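Local coordinates for nucleotide-binding protein, universal stress protein UspA family (Lactobacillus plantarum, PDB 3S3T) that binds ATP in a universal stress protein fold and probably serves in the bacterial stress response, though its precise cellular role is unknown, at residues 9-14 / 38-42; 18-22 / 74-78; 26-30 / 77-83; 100-104 / 136-140; 112-116 / 131-135. All coordinates share one frame. Residues are numbered along the deposited sequence.

Interaction 1 of 5, residues 9-14 / 38-42; sequences LVPVDS and ALYVV. With ATP (adenosine-5'-triphosphate), chain I.
Two inner parallel strands illustrate how the C-terminal ends of a sheet read adenine. Strand 9-11 runs beside 38-42 at 4.6 Å between axes and 31° between directions, with Val10 paired to Ala38 and Pro11 to Leu39. At Ala38, CB meets Val10 CG1 at 4.0 Å. Leu39 brackets Pro11 with its backbone: its N donates to Val10 O (3.1 Å) and its O accepts from Val12 N (2.8 Å), while its CB touches Leu9 CD1 at 3.9 Å. Tyr40, chi1 t, lays CD2 3.2 Å from Val12 O; its OH bonds Glu63 of helix 53-78 and, through one water (2.7 Å), Ser14 OG (2.8 Å). Val41 recognises the base: its N donates to ATP N1 (3.0 Å) and its O accepts from ATP N6 (2.8 Å), as ATP O2' donates to Pro11 O (2.7 Å). The two strands are the beta elements of a beta-alpha-beta unit whose connecting helix, 16-32, packs on Val10 and Val12; helix 53-78 touches Val12 and Tyr40, helix 95-105 Pro11 and Leu39.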
# COMPACT_ATOMS: atom_id res chain seq x y z
N LEU A 9 13.85 12.55 -13.82
CA LEU A 9 12.83 13.41 -13.27
C LEU A 9 12.96 13.36 -11.76
O LEU A 9 13.08 12.28 -11.17
CB LEU A 9 11.42 12.94 -13.67
CG LEU A 9 10.26 13.82 -13.18
CD1 LEU A 9 10.27 15.23 -13.74
CD2 LEU A 9 8.96 13.14 -13.57
N VAL A 10 13.01 14.53 -11.14
CA VAL A 10 13.01 14.63 -9.70
C VAL A 10 11.83 15.54 -9.26
O VAL A 10 11.94 16.75 -9.27
CB VAL A 10 14.36 15.05 -9.09
CG1 VAL A 10 14.89 16.39 -9.64
CG2 VAL A 10 14.22 15.06 -7.56
N PRO A 11 10.69 14.92 -8.92
CA PRO A 11 9.60 15.72 -8.39
C PRO A 11 9.98 16.22 -6.99
O PRO A 11 10.42 15.42 -6.15
CB PRO A 11 8.41 14.74 -8.39
CG PRO A 11 8.79 13.65 -9.31
CD PRO A 11 10.29 13.53 -9.11
N VAL A 12 9.82 17.51 -6.75
CA VAL A 12 10.02 18.05 -5.41
C VAL A 12 8.80 18.79 -4.86
O VAL A 12 8.12 19.51 -5.58
CB VAL A 12 11.21 19.05 -5.40
CG1 VAL A 12 12.53 18.33 -5.61
CG2 VAL A 12 10.99 20.11 -6.46
N ASP A 13 8.56 18.64 -3.55
CA ASP A 13 7.70 19.57 -2.81
C ASP A 13 8.65 20.51 -2.07
O ASP A 13 9.82 20.65 -2.49
CB ASP A 13 6.71 18.86 -1.87
CG ASP A 13 7.39 17.98 -0.86
OD1 ASP A 13 8.59 18.18 -0.63
OD2 ASP A 13 6.73 17.12 -0.28
N SER A 14 8.18 21.14 -1.00
CA SER A 14 8.96 22.14 -0.34
C SER A 14 9.68 21.56 0.86
O SER A 14 10.22 22.31 1.66
CB SER A 14 8.09 23.35 0.06
OG SER A 14 7.09 22.92 0.98
N ALA A 38 13.62 19.03 -12.67
CA ALA A 38 12.93 19.19 -11.36
C ALA A 38 11.51 19.68 -11.58
O ALA A 38 11.27 20.63 -12.36
CB ALA A 38 13.69 20.10 -10.44
N LEU A 39 10.56 19.01 -10.94
CA LEU A 39 9.13 19.29 -11.13
C LEU A 39 8.47 19.55 -9.78
O LEU A 39 8.48 18.67 -8.94
CB LEU A 39 8.43 18.12 -11.80
CG LEU A 39 6.89 18.09 -11.84
CD1 LEU A 39 6.27 19.30 -12.68
CD2 LEU A 39 6.45 16.79 -12.40
N TYR A 40 7.94 20.75 -9.58
CA TYR A 40 7.08 21.03 -8.41
C TYR A 40 5.63 21.10 -8.84
O TYR A 40 5.27 21.87 -9.74
CB TYR A 40 7.48 22.38 -7.79
CG TYR A 40 6.78 22.73 -6.48
CD1 TYR A 40 5.45 23.15 -6.46
CD2 TYR A 40 7.45 22.65 -5.26
CE1 TYR A 40 4.80 23.43 -5.26
CE2 TYR A 40 6.82 22.99 -4.05
CZ TYR A 40 5.53 23.36 -4.05
OH TYR A 40 4.97 23.67 -2.85
N VAL A 41 4.77 20.31 -8.21
CA VAL A 41 3.35 20.37 -8.50
C VAL A 41 2.57 21.16 -7.45
O VAL A 41 2.55 20.79 -6.28
CB VAL A 41 2.72 18.98 -8.68
CG1 VAL A 41 1.26 19.13 -9.26
CG2 VAL A 41 3.55 18.15 -9.65
N VAL A 42 1.91 22.23 -7.90
CA VAL A 42 1.03 23.03 -7.04
C VAL A 42 -0.33 22.31 -6.96
O VAL A 42 -1.08 22.22 -7.94
CB VAL A 42 0.81 24.45 -7.61
CG1 VAL A 42 -0.11 25.24 -6.72
CG2 VAL A 42 2.12 25.19 -7.83
PG ATP I . 1.47 12.17 2.52
O1G ATP I . 1.25 13.24 1.48
O2G ATP I . 0.78 12.49 3.81
O3G ATP I . 1.15 10.74 2.11
PB ATP I . 4.20 13.22 2.78
O1B ATP I . 5.09 13.15 3.99
O2B ATP I . 3.69 14.55 2.35
O3B ATP I . 3.02 12.17 3.00
PA ATP I . 4.83 12.54 0.02
O1A ATP I . 3.79 13.52 -0.41
O2A ATP I . 4.64 11.16 -0.47
O3A ATP I . 5.04 12.49 1.60
O5' ATP I . 6.25 13.13 -0.53
C5' ATP I . 7.30 12.22 -0.88
C4' ATP I . 8.11 12.77 -2.05
O4' ATP I . 7.16 12.94 -3.10
C3' ATP I . 8.70 14.15 -1.82
O3' ATP I . 9.95 14.10 -1.14
C2' ATP I . 8.75 14.64 -3.24
O2' ATP I . 9.89 14.05 -3.85
C1' ATP I . 7.48 14.09 -3.87
N9 ATP I . 6.39 15.06 -3.84
C8 ATP I . 5.42 15.20 -2.88
N7 ATP I . 4.59 16.23 -3.17
C5 ATP I . 5.03 16.74 -4.33
C6 ATP I . 4.63 17.85 -5.18
N6 ATP I . 3.56 18.59 -4.81
N1 ATP I . 5.35 18.09 -6.33
C2 ATP I . 6.40 17.32 -6.64
N3 ATP I . 6.87 16.31 -5.89
C4 ATP I . 6.21 15.99 -4.76
O HOH W 1 5.24 21.88 -0.78

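Interaction 2 of 5, residues 18-22 / 74-78; sequences AQAAF and RQQFV. With ATP (adenosine-5'-triphosphate), chain I.
Beside the ribose end of the ATP pocket, where Ala18 CB lies 3.4 Å from ATP O3', two helices on one face of the sheet are bridged by long side chains, an example of how widely spaced helices can still pack. Segments 18-22 and 74-78 are both helical, with axes 12.9 Å apart and N-to-C directions 32° from each other (signed crossing -32°). The nearest CA atoms, those of Phe22 and Arg74, are 8.6 Å apart, so the gap is filled by side chains alone. Phe22 (chi1 t, chi2 -99°) points toward the other helix and offers a ring face to the aliphatic part of Arg74, whose CD sits 3.5 Å from the ring centroid and only 2° off its normal, a CH-pi contact; CB of Arg74 is 3.5 Å from Phe22 CZ. Beyond it, Phe22 CZ reaches Val78 CG2 at 3.8 Å and Phe22 CE1 reaches Phe77 CD1 (chi1 of Phe77 t) at 4.1 Å. Arg74 is extended (chi1 m, chi2 and chi3 t), carrying its guanidinium back to Gln19 (chi1 t, chi2 p), where NE and NH2 of Arg74 both donate to Gln19 OE1, at 2.8 and 3.0 Å. One arginine thus serves two chemistries: its methylenes pack on an aromatic face, while its charged end meets a neutral amide oxygen, and the long cation-pi geometry adds at most a weak attraction.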
# COMPACT_ATOMS: atom_id res chain seq x y z
N ALA A 18 12.54 16.18 0.10
CA ALA A 18 12.53 16.36 -1.35
C ALA A 18 13.78 17.05 -1.85
O ALA A 18 14.28 16.73 -2.94
CB ALA A 18 11.29 17.12 -1.79
N GLN A 19 14.29 18.01 -1.09
CA GLN A 19 15.55 18.64 -1.47
C GLN A 19 16.78 17.71 -1.35
O GLN A 19 17.74 17.82 -2.14
CB GLN A 19 15.78 19.91 -0.63
CG GLN A 19 17.07 20.62 -0.90
CD GLN A 19 17.24 21.14 -2.32
OE1 GLN A 19 16.28 21.23 -3.10
NE2 GLN A 19 18.49 21.51 -2.65
N ALA A 20 16.78 16.81 -0.39
CA ALA A 20 17.80 15.78 -0.33
C ALA A 20 17.70 14.83 -1.60
O ALA A 20 18.71 14.38 -2.16
CB ALA A 20 17.64 15.00 0.92
N ALA A 21 16.46 14.55 -2.02
CA ALA A 21 16.20 13.83 -3.29
C ALA A 21 16.79 14.57 -4.50
O ALA A 21 17.43 13.98 -5.35
CB ALA A 21 14.66 13.67 -3.48
N PHE A 22 16.53 15.87 -4.59
CA PHE A 22 17.07 16.66 -5.66
C PHE A 22 18.59 16.60 -5.65
O PHE A 22 19.23 16.41 -6.68
CB PHE A 22 16.59 18.09 -5.59
CG PHE A 22 17.28 18.98 -6.55
CD1 PHE A 22 18.34 19.79 -6.13
CD2 PHE A 22 16.93 18.96 -7.89
CE1 PHE A 22 19.01 20.60 -7.03
CE2 PHE A 22 17.63 19.79 -8.81
CZ PHE A 22 18.65 20.60 -8.37
N ARG A 74 18.10 26.11 -7.25
CA ARG A 74 18.57 24.82 -7.75
C ARG A 74 19.40 24.97 -9.06
O ARG A 74 20.41 24.30 -9.20
CB ARG A 74 17.41 23.84 -7.92
CG ARG A 74 16.86 23.34 -6.58
CD ARG A 74 15.73 22.39 -6.75
NE ARG A 74 15.12 22.02 -5.47
CZ ARG A 74 13.91 22.39 -5.07
NH1 ARG A 74 13.12 23.15 -5.84
NH2 ARG A 74 13.50 22.00 -3.90
N GLN A 75 18.98 25.84 -9.97
CA GLN A 75 19.71 26.10 -11.23
C GLN A 75 21.10 26.61 -10.93
O GLN A 75 22.04 26.28 -11.64
CB GLN A 75 19.02 27.17 -12.08
CG GLN A 75 17.76 26.73 -12.75
CD GLN A 75 17.99 26.08 -14.09
OE1 GLN A 75 19.14 25.84 -14.50
NE2 GLN A 75 16.90 25.78 -14.79
N GLN A 76 21.20 27.44 -9.89
CA GLN A 76 22.50 27.97 -9.47
C GLN A 76 23.39 26.83 -8.95
O GLN A 76 24.57 26.78 -9.31
CB GLN A 76 22.33 29.11 -8.44
CG GLN A 76 21.64 30.33 -9.05
CD GLN A 76 21.43 31.49 -8.08
OE1 GLN A 76 21.77 31.42 -6.90
NE2 GLN A 76 20.85 32.58 -8.60
N PHE A 77 22.83 25.92 -8.16
CA PHE A 77 23.61 24.82 -7.60
C PHE A 77 24.12 23.87 -8.68
O PHE A 77 25.29 23.48 -8.67
CB PHE A 77 22.80 24.05 -6.55
CG PHE A 77 23.41 22.74 -6.15
CD1 PHE A 77 22.97 21.56 -6.71
CD2 PHE A 77 24.46 22.69 -5.23
CE1 PHE A 77 23.55 20.34 -6.35
CE2 PHE A 77 25.06 21.49 -4.87
CZ PHE A 77 24.61 20.31 -5.42
N VAL A 78 23.23 23.48 -9.60
CA VAL A 78 23.63 22.59 -10.72
C VAL A 78 24.77 23.20 -11.56
O VAL A 78 25.61 22.45 -12.07
CB VAL A 78 22.43 22.18 -11.59
CG1 VAL A 78 22.88 21.42 -12.85
CG2 VAL A 78 21.48 21.31 -10.74
PG ATP I . 1.47 12.17 2.52
O1G ATP I . 1.25 13.24 1.48
O2G ATP I . 0.78 12.49 3.81
O3G ATP I . 1.15 10.74 2.11
PB ATP I . 4.20 13.22 2.78
O1B ATP I . 5.09 13.15 3.99
O2B ATP I . 3.69 14.55 2.35
O3B ATP I . 3.02 12.17 3.00
PA ATP I . 4.83 12.54 0.02
O1A ATP I . 3.79 13.52 -0.41
O2A ATP I . 4.64 11.16 -0.47
O3A ATP I . 5.04 12.49 1.60
O5' ATP I . 6.25 13.13 -0.53
C5' ATP I . 7.30 12.22 -0.88
C4' ATP I . 8.11 12.77 -2.05
O4' ATP I . 7.16 12.94 -3.10
C3' ATP I . 8.70 14.15 -1.82
O3' ATP I . 9.95 14.10 -1.14
C2' ATP I . 8.75 14.64 -3.24
O2' ATP I . 9.89 14.05 -3.85
C1' ATP I . 7.48 14.09 -3.87
N9 ATP I . 6.39 15.06 -3.84
C8 ATP I . 5.42 15.20 -2.88
N7 ATP I . 4.59 16.23 -3.17
C5 ATP I . 5.03 16.74 -4.33
C6 ATP I . 4.63 17.85 -5.18
N6 ATP I . 3.56 18.59 -4.81
N1 ATP I . 5.35 18.09 -6.33
C2 ATP I . 6.40 17.32 -6.64
N3 ATP I . 6.87 16.31 -5.89
C4 ATP I . 6.21 15.99 -4.76

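Interaction 3 of 5, residues 26-30 / 77-83; sequences VNIAQ and FVATTSA
Val26 (chi1 t) is the apolar centre here, projecting from helix 26-30 toward the turn at the end region of helix 53-78. Its CG2 meets Val78 CG2 at 3.6 Å, and its CG1 lies 4.0 Å from both Phe77 CE1 and Ala83 CB. A turn of helix further on, Ala29 CB approaches Ala83 CB at 4.3 Å, and the backbones come closest where Gln30 CA and Ala83 CA are 3.9 Å apart. A type I turn spans Val78 to Thr81, closed by Thr81 N donating to Val78 O (3.0 Å). Thr81 OG1 (chi1 p) accepts from Ala83 N (3.1 Å), which makes an ST turn, and separately donates to Val78 O (2.8 Å). At the polar edge an extended Gln30 (chi1 and chi2 t) accepts from Ser82 N through OE1 at 3.3 Å. The contact joins the C-terminal half of helix 16-32 to the connection leading into strand 87-93, with Leu36 of strand 35-43 packed against Val26 and Ala29.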
# COMPACT_ATOMS: atom_id res chain seq x y z
N VAL A 26 20.95 15.26 -8.80
CA VAL A 26 22.03 15.96 -9.51
C VAL A 26 23.30 15.11 -9.58
O VAL A 26 24.03 15.14 -10.55
CB VAL A 26 22.36 17.30 -8.86
CG1 VAL A 26 23.55 17.97 -9.61
CG2 VAL A 26 21.14 18.19 -8.88
N ASN A 27 23.56 14.39 -8.50
CA ASN A 27 24.66 13.44 -8.43
C ASN A 27 24.52 12.31 -9.50
O ASN A 27 25.47 11.96 -10.20
CB ASN A 27 24.62 12.87 -7.02
CG ASN A 27 25.85 12.12 -6.65
OD1 ASN A 27 26.73 11.85 -7.48
ND2 ASN A 27 25.95 11.79 -5.36
N ILE A 28 23.33 11.77 -9.63
CA ILE A 28 23.07 10.72 -10.61
C ILE A 28 23.20 11.31 -12.01
O ILE A 28 23.81 10.70 -12.89
CB ILE A 28 21.64 10.13 -10.42
CG1 ILE A 28 21.50 9.46 -9.05
CG2 ILE A 28 21.35 9.06 -11.49
CD1 ILE A 28 20.05 9.06 -8.70
N ALA A 29 22.64 12.51 -12.18
CA ALA A 29 22.66 13.21 -13.45
C ALA A 29 24.12 13.43 -13.93
O ALA A 29 24.46 13.10 -15.07
CB ALA A 29 21.90 14.52 -13.33
N GLN A 30 24.95 13.95 -13.03
CA GLN A 30 26.39 14.13 -13.26
C GLN A 30 27.04 12.82 -13.68
O GLN A 30 27.82 12.81 -14.63
CB GLN A 30 27.08 14.71 -12.00
CG GLN A 30 28.58 14.44 -11.89
CD GLN A 30 29.26 15.33 -10.87
OE1 GLN A 30 28.90 16.51 -10.70
NE2 GLN A 30 30.26 14.78 -10.18
N PHE A 77 22.83 25.92 -8.16
CA PHE A 77 23.61 24.82 -7.60
C PHE A 77 24.12 23.87 -8.68
O PHE A 77 25.29 23.48 -8.67
CB PHE A 77 22.80 24.05 -6.55
CG PHE A 77 23.41 22.74 -6.15
CD1 PHE A 77 22.97 21.56 -6.71
CD2 PHE A 77 24.46 22.69 -5.23
CE1 PHE A 77 23.55 20.34 -6.35
CE2 PHE A 77 25.06 21.49 -4.87
CZ PHE A 77 24.61 20.31 -5.42
N VAL A 78 23.23 23.48 -9.60
CA VAL A 78 23.63 22.59 -10.72
C VAL A 78 24.77 23.20 -11.56
O VAL A 78 25.61 22.45 -12.07
CB VAL A 78 22.43 22.18 -11.59
CG1 VAL A 78 22.88 21.42 -12.85
CG2 VAL A 78 21.48 21.31 -10.74
N ALA A 79 24.84 24.53 -11.70
CA ALA A 79 25.93 25.12 -12.50
C ALA A 79 27.30 25.02 -11.83
O ALA A 79 28.33 25.23 -12.49
CB ALA A 79 25.62 26.54 -12.88
N THR A 80 27.32 24.70 -10.54
CA THR A 80 28.58 24.40 -9.83
C THR A 80 29.04 22.95 -10.00
O THR A 80 30.10 22.58 -9.47
CB THR A 80 28.52 24.71 -8.30
OG1 THR A 80 27.78 23.68 -7.63
CG2 THR A 80 27.92 26.09 -8.01
N THR A 81 28.25 22.12 -10.70
CA THR A 81 28.54 20.70 -10.89
C THR A 81 28.75 20.39 -12.38
O THR A 81 28.55 21.26 -13.24
CB THR A 81 27.35 19.80 -10.40
OG1 THR A 81 26.29 19.81 -11.37
CG2 THR A 81 26.82 20.26 -9.02
N SER A 82 29.10 19.14 -12.67
CA SER A 82 29.33 18.72 -14.04
C SER A 82 28.10 18.08 -14.66
O SER A 82 28.17 17.52 -15.74
CB SER A 82 30.55 17.77 -14.11
OG SER A 82 30.38 16.68 -13.22
N ALA A 83 26.95 18.22 -13.99
CA ALA A 83 25.68 17.74 -14.51
C ALA A 83 25.38 18.57 -15.75
O ALA A 83 25.56 19.77 -15.73
CB ALA A 83 24.56 17.88 -13.46

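Interaction 4 of 5, residues 100-104 / 136-140; sequences EDYAK and DHAPC
Ala103 presents its CB to the ring of Pro139, 3.9 Å from Pro139 CD, where helix 100-104 faces the end of helix 129-137. Ala138 is the first residue to leave helical angles (-75/146), turning Pro139 toward the other segment; the CA atoms of Glu100 and Ala138 lie 5.8 Å apart, those of Lys104 and Pro139 7.0 Å. Lys104 (chi1 m, the rest t) runs past the proline, its CG 4.0 Å from Pro139 CG, and its NZ makes a weak hydrogen bond to His137 O at 3.2 Å. Glu100 (chi1 and chi2 t) brings OE2 3.7 Å from His137 CB and 3.1 Å from Lys104 NZ, an i to i+4 salt bridge. Its OE1 bonds to Tyr133 and pairs with Arg124 of the second subunit. Helix 95-105 and the loop after helix 129-137 meet strand 111-115, where Ala103, Ala138 and Cys140 touch Ile112. The charge of Lys104 is thus met by Glu100, its NZ adding a weak bond to the His137 carbonyl, beside a small apolar contact.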
# COMPACT_ATOMS: atom_id res chain seq x y z
N GLU A 100 3.02 11.07 -12.47
CA GLU A 100 2.77 9.92 -13.36
C GLU A 100 2.59 10.39 -14.81
O GLU A 100 3.22 9.85 -15.75
CB GLU A 100 1.51 9.15 -12.89
CG GLU A 100 1.03 8.07 -13.81
CD GLU A 100 -0.28 7.43 -13.36
OE1 GLU A 100 -0.99 7.97 -12.52
OE2 GLU A 100 -0.60 6.38 -13.89
N ASP A 101 1.72 11.39 -14.99
CA ASP A 101 1.36 11.85 -16.32
C ASP A 101 2.59 12.44 -16.99
O ASP A 101 2.78 12.29 -18.19
CB ASP A 101 0.23 12.88 -16.26
CG ASP A 101 -1.12 12.26 -15.95
OD1 ASP A 101 -1.26 11.01 -15.99
OD2 ASP A 101 -2.05 13.01 -15.66
N TYR A 102 3.41 13.12 -16.20
CA TYR A 102 4.58 13.76 -16.73
C TYR A 102 5.53 12.70 -17.30
O TYR A 102 6.05 12.86 -18.40
CB TYR A 102 5.29 14.61 -15.66
CG TYR A 102 6.31 15.56 -16.26
CD1 TYR A 102 5.98 16.87 -16.54
CD2 TYR A 102 7.60 15.13 -16.55
CE1 TYR A 102 6.89 17.74 -17.10
CE2 TYR A 102 8.53 16.00 -17.11
CZ TYR A 102 8.16 17.31 -17.39
OH TYR A 102 9.08 18.16 -17.95
N ALA A 103 5.74 11.62 -16.55
CA ALA A 103 6.62 10.53 -17.01
C ALA A 103 6.05 9.85 -18.25
O ALA A 103 6.81 9.42 -19.11
CB ALA A 103 6.83 9.51 -15.92
N LYS A 104 4.73 9.73 -18.35
CA LYS A 104 4.10 9.14 -19.56
C LYS A 104 4.03 10.12 -20.75
O LYS A 104 4.08 9.74 -21.93
CB LYS A 104 2.74 8.56 -19.21
CG LYS A 104 2.91 7.42 -18.20
CD LYS A 104 1.63 6.75 -17.67
CE LYS A 104 2.06 5.55 -16.79
NZ LYS A 104 0.96 4.82 -16.04
N ASP A 136 4.43 2.72 -7.76
CA ASP A 136 3.47 1.82 -8.34
C ASP A 136 3.22 2.11 -9.82
O ASP A 136 3.26 1.22 -10.68
CB ASP A 136 2.18 2.01 -7.54
CG ASP A 136 1.16 0.93 -7.79
OD1 ASP A 136 1.30 0.18 -8.76
OD2 ASP A 136 0.23 0.84 -6.96
N HIS A 137 3.00 3.39 -10.11
CA HIS A 137 2.43 3.74 -11.38
C HIS A 137 3.42 4.24 -12.43
O HIS A 137 3.04 4.48 -13.61
CB HIS A 137 1.36 4.79 -11.18
CG HIS A 137 0.10 4.25 -10.57
ND1 HIS A 137 -0.12 4.23 -9.21
CD2 HIS A 137 -1.03 3.77 -11.14
CE1 HIS A 137 -1.31 3.70 -8.97
NE2 HIS A 137 -1.89 3.44 -10.12
N ALA A 138 4.69 4.40 -12.07
CA ALA A 138 5.63 4.94 -13.06
C ALA A 138 5.98 3.90 -14.11
O ALA A 138 6.10 2.73 -13.81
CB ALA A 138 6.93 5.46 -12.42
N PRO A 139 6.20 4.35 -15.35
CA PRO A 139 6.62 3.46 -16.43
C PRO A 139 8.15 3.17 -16.44
O PRO A 139 8.61 2.43 -17.30
CB PRO A 139 6.22 4.25 -17.69
CG PRO A 139 6.44 5.67 -17.28
CD PRO A 139 6.01 5.73 -15.82
N CYS A 140 8.90 3.63 -15.45
CA CYS A 140 10.34 3.50 -15.48
C CYS A 140 10.82 3.20 -14.08
O CYS A 140 10.03 3.13 -13.12
CB CYS A 140 10.97 4.80 -15.95
SG CYS A 140 10.48 6.26 -14.96

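Interaction 5 of 5, residues 112-116 / 131-135; sequences IVLGA and TSYVV. With ATP (adenosine-5'-triphosphate), chain I.
Strand 112-115 and helix 131-135 run nearly antiparallel, at 160° between N-to-C directions (signed crossing -160°), with axes 9.5 Å apart. The backbones converge at the ligand end, where the CA atoms of Ala116 and Thr131 are 6.4 Å apart, against 8.5 Å for those of Ile112 and Val134. This is the strand-to-helix half of a right-handed beta-alpha-beta unit, completed by strand 141-145, in a nucleotide-binding fold of the HUP class; ATP is also hydrogen-bonded by Thr117 and Ser121 of the intervening loop and by Ser129 at the start of the helix. Gly115 N donates to ATP O2' (3.2 Å) and Thr131 N to ATP O2A (3.2 Å). A side chain at Gly115 would collide with ATP O3', its ideal CB only 2.3 Å away. Thr131 (chi1 m) closes the junction by donating OG1 to Gly115 O at 2.7 Å. Below it, Leu114 (chi1 m, chi2 t) sets CD1 3.7 Å from Val134 CB, and Ile112 (chi1 m, chi2 t) places CD1 3.7 Å from Val134 CG1.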
# COMPACT_ATOMS: atom_id res chain seq x y z
N ILE A 112 12.80 8.22 -12.10
CA ILE A 112 12.19 9.23 -11.25
C ILE A 112 12.86 9.12 -9.89
O ILE A 112 13.00 7.99 -9.36
CB ILE A 112 10.67 9.02 -11.12
CG1 ILE A 112 9.96 9.02 -12.49
CG2 ILE A 112 10.07 10.11 -10.19
CD1 ILE A 112 8.40 8.76 -12.41
N VAL A 113 13.31 10.26 -9.34
CA VAL A 113 13.95 10.32 -8.05
C VAL A 113 12.99 10.99 -7.06
O VAL A 113 12.49 12.06 -7.32
CB VAL A 113 15.31 11.08 -8.14
CG1 VAL A 113 15.96 11.18 -6.77
CG2 VAL A 113 16.27 10.41 -9.18
N LEU A 114 12.73 10.36 -5.94
CA LEU A 114 11.73 10.86 -4.94
C LEU A 114 12.29 10.83 -3.55
O LEU A 114 13.04 9.92 -3.17
CB LEU A 114 10.47 9.95 -4.95
CG LEU A 114 9.59 9.98 -6.21
CD1 LEU A 114 8.71 8.73 -6.28
CD2 LEU A 114 8.73 11.27 -6.33
N GLY A 115 11.87 11.78 -2.72
CA GLY A 115 12.11 11.64 -1.29
C GLY A 115 11.19 10.58 -0.74
O GLY A 115 10.07 10.39 -1.22
N ALA A 116 11.60 9.90 0.30
CA ALA A 116 10.69 8.94 0.93
C ALA A 116 9.41 9.60 1.51
O ALA A 116 8.31 9.07 1.36
CB ALA A 116 11.41 8.18 2.01
N THR A 131 4.94 9.14 -2.98
CA THR A 131 5.99 8.23 -3.34
C THR A 131 5.47 6.82 -3.59
O THR A 131 5.82 6.24 -4.65
CB THR A 131 7.14 8.22 -2.31
OG1 THR A 131 7.78 9.48 -2.33
CG2 THR A 131 8.18 7.14 -2.64
N SER A 132 4.64 6.26 -2.72
CA SER A 132 4.15 4.90 -3.02
C SER A 132 3.32 4.89 -4.32
O SER A 132 3.37 3.92 -5.08
CB SER A 132 3.40 4.29 -1.83
OG SER A 132 2.22 5.00 -1.61
N TYR A 133 2.55 5.94 -4.58
CA TYR A 133 1.74 6.00 -5.80
C TYR A 133 2.65 5.98 -7.05
O TYR A 133 2.43 5.17 -7.98
CB TYR A 133 0.89 7.24 -5.84
CG TYR A 133 0.04 7.32 -7.06
CD1 TYR A 133 0.53 7.81 -8.25
CD2 TYR A 133 -1.25 6.81 -7.05
CE1 TYR A 133 -0.28 7.89 -9.38
CE2 TYR A 133 -2.06 6.82 -8.19
CZ TYR A 133 -1.58 7.36 -9.34
OH TYR A 133 -2.37 7.39 -10.49
N VAL A 134 3.66 6.84 -7.03
CA VAL A 134 4.62 6.93 -8.11
C VAL A 134 5.43 5.63 -8.27
O VAL A 134 5.59 5.13 -9.39
CB VAL A 134 5.46 8.23 -8.04
CG1 VAL A 134 6.40 8.37 -9.29
CG2 VAL A 134 4.53 9.43 -8.05
N VAL A 135 5.91 5.04 -7.19
CA VAL A 135 6.59 3.77 -7.35
C VAL A 135 5.71 2.75 -8.11
O VAL A 135 6.19 2.00 -8.99
CB VAL A 135 7.06 3.19 -5.95
CG1 VAL A 135 7.45 1.71 -6.07
CG2 VAL A 135 8.26 4.02 -5.35
PG ATP I . 1.47 12.17 2.52
O1G ATP I . 1.25 13.24 1.48
O2G ATP I . 0.78 12.49 3.81
O3G ATP I . 1.15 10.74 2.11
PB ATP I . 4.20 13.22 2.78
O1B ATP I . 5.09 13.15 3.99
O2B ATP I . 3.69 14.55 2.35
O3B ATP I . 3.02 12.17 3.00
PA ATP I . 4.83 12.54 0.02
O1A ATP I . 3.79 13.52 -0.41
O2A ATP I . 4.64 11.16 -0.47
O3A ATP I . 5.04 12.49 1.60
O5' ATP I . 6.25 13.13 -0.53
C5' ATP I . 7.30 12.22 -0.88
C4' ATP I . 8.11 12.77 -2.05
O4' ATP I . 7.16 12.94 -3.10
C3' ATP I . 8.70 14.15 -1.82
O3' ATP I . 9.95 14.10 -1.14
C2' ATP I . 8.75 14.64 -3.24
O2' ATP I . 9.89 14.05 -3.85
C1' ATP I . 7.48 14.09 -3.87
N9 ATP I . 6.39 15.06 -3.84
C8 ATP I . 5.42 15.20 -2.88
N7 ATP I . 4.59 16.23 -3.17
C5 ATP I . 5.03 16.74 -4.33
C6 ATP I . 4.63 17.85 -5.18
N6 ATP I . 3.56 18.59 -4.81
N1 ATP I . 5.35 18.09 -6.33
C2 ATP I . 6.40 17.32 -6.64
N3 ATP I . 6.87 16.31 -5.89
C4 ATP I . 6.21 15.99 -4.76

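How the interactions relate
Chemistry differs with place in the fold. Interactions 1 and 5 are buried on adjacent strands of one parallel sheet, linked by a probable hydrogen bond from Val113 N to Leu9 O (2.7 Å), and both hydrogen-bond ATP through backbone atoms, one reading base and ribose, the other ribose and phosphate. Interactions 2 and 3 both join helix 16-32 to helix 53-78 and share Phe77 and Val78: the former is buried, its arginine packed on Phe22 and bonded to Gln19, the latter a partly exposed helix-to-turn junction. Interaction 4, also partly buried, shares helix 129-137 with interaction 5 but rests on an intrahelical salt bridge, a weak lysine-carbonyl bond and a small alanine-proline contact near a subunit boundary.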